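Long-range contact in ATP phosphoribosyltransferase regulatory subunit (Thermotoga maritima, PDB 1USY), which is the HisZ subunit probably required for the first step of histidine biosynthesis, and may allow histidine to feedback-regulate ATP phosphoribosyltransferase: residues B[121-135]-B[231-245]. Numbering follows the deposited sequence.
Sequences FEGPVIVEIGHTGVY and IEEYCGLIFTIYDTS
The imidazole of H131 lies with one face over the backbone of G236: G236 CA is 4.0 Å from the centroid of the H131 ring, over the face, a CH-pi contact. L237 N sits above the same face nearer the rim, while L237 CB lies 3.6 Å from H131 ND1. Holding CG anti to the backbone N (chi1 -161°) brings the ring over this loop residue, where G236 has positive phi and a CB would jam against the preceding carbonyl. Replacing H131 with an alanine would probably uncover the G236 peptide and open a gap beside L237 and helix 199-215, whose V201 and D204 also touch the H131 side chain. Strands 125-131 and 237-243 run antiparallel (155° between axes) as neighbours in the mixed sheet of the class-II aminoacyl-tRNA synthetase fold. Paired N-H...O bonds join I126 to Y242, E128 to T240 and G130 to I238; T132 N continues the series to G236 O at 3.0 Å. I126, E128, T240 and Y242 share one face of the sheet. There Y242 OH donates to E128 OE1 (3.1 Å) from above the carboxylate plane, which stands 75° to the ring. E128 OE2 forms salt bridges with R187 and with a basic side chain of another protein's chain. Farther along, T244 OG1 donates to P124 O at 2.8 Å, on a lone pair in the carbonyl plane, and T244 CG2 meets I126 CD1 at 3.7 Å.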
# COMPACT_ATOMS: atom_id res chain seq x y z
N PHE B 121 -40.43 3.26 0.07
CA PHE B 121 -40.39 4.08 -1.12
C PHE B 121 -41.79 4.51 -1.46
O PHE B 121 -42.76 3.81 -1.15
CB PHE B 121 -39.75 3.30 -2.26
CG PHE B 121 -38.35 2.90 -1.96
CD1 PHE B 121 -38.10 1.66 -1.36
CD2 PHE B 121 -37.28 3.76 -2.23
CE1 PHE B 121 -36.78 1.27 -1.05
CE2 PHE B 121 -35.93 3.39 -1.91
CZ PHE B 121 -35.70 2.13 -1.32
N GLU B 122 -41.90 5.67 -2.10
CA GLU B 122 -43.19 6.27 -2.30
C GLU B 122 -43.89 5.46 -3.32
O GLU B 122 -45.05 5.09 -3.17
CB GLU B 122 -43.07 7.72 -2.80
CG GLU B 122 -43.61 8.75 -1.80
CD GLU B 122 -42.54 9.18 -0.79
OE1 GLU B 122 -42.42 8.53 0.29
OE2 GLU B 122 -41.82 10.18 -1.06
N GLY B 123 -43.13 5.15 -4.36
CA GLY B 123 -43.69 4.98 -5.68
C GLY B 123 -44.44 3.71 -5.70
O GLY B 123 -44.20 2.88 -4.84
N PRO B 124 -45.34 3.56 -6.65
CA PRO B 124 -45.94 2.26 -6.93
C PRO B 124 -44.76 1.35 -7.30
O PRO B 124 -44.03 1.67 -8.25
CB PRO B 124 -46.86 2.52 -8.12
CG PRO B 124 -47.08 3.96 -8.12
CD PRO B 124 -45.84 4.61 -7.54
N VAL B 125 -44.53 0.28 -6.53
CA VAL B 125 -43.36 -0.54 -6.76
C VAL B 125 -43.68 -1.71 -7.67
O VAL B 125 -44.83 -2.16 -7.73
CB VAL B 125 -42.61 -0.96 -5.41
CG1 VAL B 125 -42.49 0.23 -4.45
CG2 VAL B 125 -43.25 -2.15 -4.70
N ILE B 126 -42.66 -2.17 -8.40
CA ILE B 126 -42.73 -3.35 -9.25
C ILE B 126 -41.79 -4.44 -8.71
O ILE B 126 -40.61 -4.19 -8.49
CB ILE B 126 -42.37 -2.98 -10.72
CG1 ILE B 126 -43.39 -2.02 -11.32
CG2 ILE B 126 -42.28 -4.19 -11.63
CD1 ILE B 126 -42.90 -1.28 -12.62
N VAL B 127 -42.32 -5.62 -8.45
CA VAL B 127 -41.54 -6.82 -8.10
C VAL B 127 -41.41 -7.72 -9.32
O VAL B 127 -42.41 -8.28 -9.83
CB VAL B 127 -42.19 -7.63 -6.94
CG1 VAL B 127 -41.33 -8.87 -6.62
CG2 VAL B 127 -42.38 -6.72 -5.67
N GLU B 128 -40.20 -7.82 -9.83
CA GLU B 128 -39.98 -8.58 -11.04
C GLU B 128 -39.39 -9.93 -10.63
O GLU B 128 -38.37 -10.00 -9.96
CB GLU B 128 -39.08 -7.78 -11.97
CG GLU B 128 -38.59 -8.56 -13.16
CD GLU B 128 -37.57 -7.83 -13.99
OE1 GLU B 128 -36.36 -7.85 -13.68
OE2 GLU B 128 -37.99 -7.23 -14.98
N ILE B 129 -40.06 -11.02 -10.97
CA ILE B 129 -39.62 -12.36 -10.56
C ILE B 129 -38.99 -13.11 -11.72
O ILE B 129 -39.40 -12.98 -12.87
CB ILE B 129 -40.79 -13.22 -10.00
CG1 ILE B 129 -41.54 -12.52 -8.85
CG2 ILE B 129 -40.28 -14.62 -9.60
CD1 ILE B 129 -40.93 -12.80 -7.47
N GLY B 130 -38.00 -13.91 -11.41
CA GLY B 130 -37.30 -14.66 -12.42
C GLY B 130 -36.96 -16.01 -11.84
O GLY B 130 -37.18 -16.28 -10.66
N HIS B 131 -36.39 -16.86 -12.68
CA HIS B 131 -35.96 -18.15 -12.22
C HIS B 131 -34.84 -18.62 -13.09
O HIS B 131 -34.92 -18.62 -14.31
CB HIS B 131 -37.09 -19.14 -12.30
CG HIS B 131 -36.88 -20.36 -11.46
ND1 HIS B 131 -37.54 -20.55 -10.26
CD2 HIS B 131 -36.11 -21.45 -11.65
CE1 HIS B 131 -37.20 -21.72 -9.76
NE2 HIS B 131 -36.32 -22.28 -10.57
N THR B 132 -33.81 -19.05 -12.41
CA THR B 132 -32.56 -19.36 -13.05
C THR B 132 -32.62 -20.74 -13.72
O THR B 132 -31.81 -21.05 -14.58
CB THR B 132 -31.53 -19.29 -11.93
OG1 THR B 132 -30.26 -18.91 -12.44
CG2 THR B 132 -31.32 -20.62 -11.31
N GLY B 133 -33.62 -21.55 -13.35
CA GLY B 133 -33.77 -22.90 -13.88
C GLY B 133 -34.31 -22.96 -15.30
O GLY B 133 -34.52 -24.02 -15.85
N VAL B 134 -34.51 -21.80 -15.92
CA VAL B 134 -35.01 -21.74 -17.29
C VAL B 134 -33.92 -21.98 -18.36
O VAL B 134 -34.21 -22.45 -19.46
CB VAL B 134 -35.78 -20.39 -17.54
CG1 VAL B 134 -34.93 -19.18 -17.21
CG2 VAL B 134 -36.26 -20.29 -18.96
N TYR B 135 -32.67 -21.68 -18.03
CA TYR B 135 -31.64 -21.58 -19.06
C TYR B 135 -31.14 -22.90 -19.62
O TYR B 135 -31.02 -23.02 -20.84
CB TYR B 135 -30.49 -20.67 -18.58
CG TYR B 135 -30.98 -19.29 -18.26
CD1 TYR B 135 -30.75 -18.71 -17.02
CD2 TYR B 135 -31.72 -18.58 -19.20
CE1 TYR B 135 -31.25 -17.41 -16.72
CE2 TYR B 135 -32.22 -17.31 -18.93
CZ TYR B 135 -31.99 -16.74 -17.70
OH TYR B 135 -32.50 -15.49 -17.49
N ILE B 231 -27.03 -16.33 -13.59
CA ILE B 231 -26.80 -17.78 -13.71
C ILE B 231 -25.63 -18.28 -12.87
O ILE B 231 -25.75 -19.24 -12.11
CB ILE B 231 -26.64 -18.20 -15.20
CG1 ILE B 231 -27.79 -19.11 -15.63
CG2 ILE B 231 -25.29 -18.86 -15.47
CD1 ILE B 231 -27.34 -20.29 -16.52
N GLU B 232 -24.50 -17.60 -13.01
CA GLU B 232 -23.28 -18.04 -12.34
C GLU B 232 -23.24 -17.55 -10.89
O GLU B 232 -22.20 -17.63 -10.24
CB GLU B 232 -22.05 -17.58 -13.14
CG GLU B 232 -22.36 -16.67 -14.34
CD GLU B 232 -22.28 -15.18 -14.02
OE1 GLU B 232 -22.40 -14.34 -14.95
OE2 GLU B 232 -22.11 -14.83 -12.82
N GLU B 233 -24.37 -17.06 -10.38
CA GLU B 233 -24.43 -16.54 -9.02
C GLU B 233 -25.68 -16.92 -8.23
O GLU B 233 -25.67 -16.91 -7.00
CB GLU B 233 -24.21 -15.02 -9.01
CG GLU B 233 -25.35 -14.16 -9.54
CD GLU B 233 -24.90 -12.84 -10.19
OE1 GLU B 233 -25.78 -12.08 -10.67
OE2 GLU B 233 -23.67 -12.54 -10.24
N TYR B 234 -26.75 -17.25 -8.92
CA TYR B 234 -27.99 -17.61 -8.26
C TYR B 234 -28.44 -19.00 -8.73
O TYR B 234 -27.93 -19.51 -9.73
CB TYR B 234 -29.08 -16.59 -8.56
CG TYR B 234 -29.09 -15.37 -7.68
CD1 TYR B 234 -29.54 -15.45 -6.36
CD2 TYR B 234 -28.68 -14.13 -8.18
CE1 TYR B 234 -29.55 -14.33 -5.54
CE2 TYR B 234 -28.69 -12.98 -7.38
CZ TYR B 234 -29.13 -13.09 -6.05
OH TYR B 234 -29.17 -11.97 -5.24
N CYS B 235 -29.36 -19.61 -7.98
CA CYS B 235 -29.83 -20.95 -8.32
C CYS B 235 -31.27 -21.23 -7.84
O CYS B 235 -31.51 -21.77 -6.75
CB CYS B 235 -28.88 -22.00 -7.78
SG CYS B 235 -29.18 -23.52 -8.65
N GLY B 236 -32.22 -20.87 -8.68
CA GLY B 236 -33.63 -20.94 -8.31
C GLY B 236 -34.22 -19.58 -8.53
O GLY B 236 -33.75 -18.83 -9.40
N LEU B 237 -35.25 -19.23 -7.77
CA LEU B 237 -35.90 -17.97 -8.08
C LEU B 237 -35.17 -16.70 -7.67
O LEU B 237 -34.47 -16.64 -6.69
CB LEU B 237 -37.40 -17.94 -7.78
CG LEU B 237 -37.95 -18.23 -6.42
CD1 LEU B 237 -39.02 -17.16 -6.10
CD2 LEU B 237 -38.52 -19.65 -6.36
N ILE B 238 -35.36 -15.69 -8.48
CA ILE B 238 -34.62 -14.46 -8.40
C ILE B 238 -35.64 -13.32 -8.42
O ILE B 238 -36.69 -13.42 -9.04
CB ILE B 238 -33.67 -14.44 -9.64
CG1 ILE B 238 -32.36 -15.14 -9.27
CG2 ILE B 238 -33.46 -13.05 -10.23
CD1 ILE B 238 -32.04 -16.28 -10.18
N PHE B 239 -35.35 -12.24 -7.71
CA PHE B 239 -36.26 -11.11 -7.72
C PHE B 239 -35.50 -9.77 -7.75
O PHE B 239 -34.42 -9.65 -7.18
CB PHE B 239 -37.23 -11.18 -6.53
CG PHE B 239 -36.59 -10.77 -5.23
CD1 PHE B 239 -36.62 -9.44 -4.81
CD2 PHE B 239 -35.95 -11.69 -4.44
CE1 PHE B 239 -36.05 -9.06 -3.64
CE2 PHE B 239 -35.39 -11.31 -3.27
CZ PHE B 239 -35.45 -9.99 -2.86
N THR B 240 -36.06 -8.80 -8.46
CA THR B 240 -35.61 -7.41 -8.40
C THR B 240 -36.80 -6.51 -8.08
O THR B 240 -37.96 -6.87 -8.35
CB THR B 240 -34.96 -7.04 -9.74
OG1 THR B 240 -35.83 -7.41 -10.83
CG2 THR B 240 -33.70 -7.90 -9.99
N ILE B 241 -36.56 -5.36 -7.45
CA ILE B 241 -37.68 -4.44 -7.11
C ILE B 241 -37.37 -3.04 -7.61
O ILE B 241 -36.25 -2.53 -7.38
CB ILE B 241 -38.01 -4.41 -5.60
CG1 ILE B 241 -38.29 -5.80 -5.06
CG2 ILE B 241 -39.26 -3.63 -5.34
CD1 ILE B 241 -38.82 -5.76 -3.63
N TYR B 242 -38.33 -2.45 -8.33
CA TYR B 242 -38.17 -1.10 -8.87
C TYR B 242 -39.20 -0.13 -8.26
O TYR B 242 -40.39 -0.47 -8.01
CB TYR B 242 -38.23 -1.07 -10.40
CG TYR B 242 -37.36 -2.10 -11.11
CD1 TYR B 242 -37.77 -3.44 -11.19
CD2 TYR B 242 -36.14 -1.75 -11.69
CE1 TYR B 242 -37.02 -4.37 -11.83
CE2 TYR B 242 -35.34 -2.75 -12.34
CZ TYR B 242 -35.80 -4.05 -12.39
OH TYR B 242 -35.07 -5.08 -13.01
N ASP B 243 -38.75 1.09 -8.01
CA ASP B 243 -39.68 2.13 -7.61
C ASP B 243 -39.96 3.00 -8.84
O ASP B 243 -39.04 3.54 -9.38
CB ASP B 243 -39.11 2.96 -6.46
CG ASP B 243 -39.96 4.17 -6.13
OD1 ASP B 243 -41.22 4.04 -6.10
OD2 ASP B 243 -39.47 5.30 -5.88
N THR B 244 -41.22 3.09 -9.28
CA THR B 244 -41.55 3.89 -10.43
C THR B 244 -41.39 5.37 -10.08
O THR B 244 -41.17 6.18 -10.96
CB THR B 244 -42.99 3.58 -11.02
OG1 THR B 244 -44.01 3.77 -10.03
CG2 THR B 244 -43.12 2.14 -11.35
N SER B 245 -41.46 5.71 -8.80
CA SER B 245 -41.30 7.11 -8.33
C SER B 245 -39.88 7.69 -8.48
O SER B 245 -39.65 8.63 -9.22
CB SER B 245 -41.75 7.23 -6.88
OG SER B 245 -42.11 8.54 -6.57
O HOH W 1 -39.31 6.76 -3.65
O HOH W 2 -35.86 -9.87 -11.23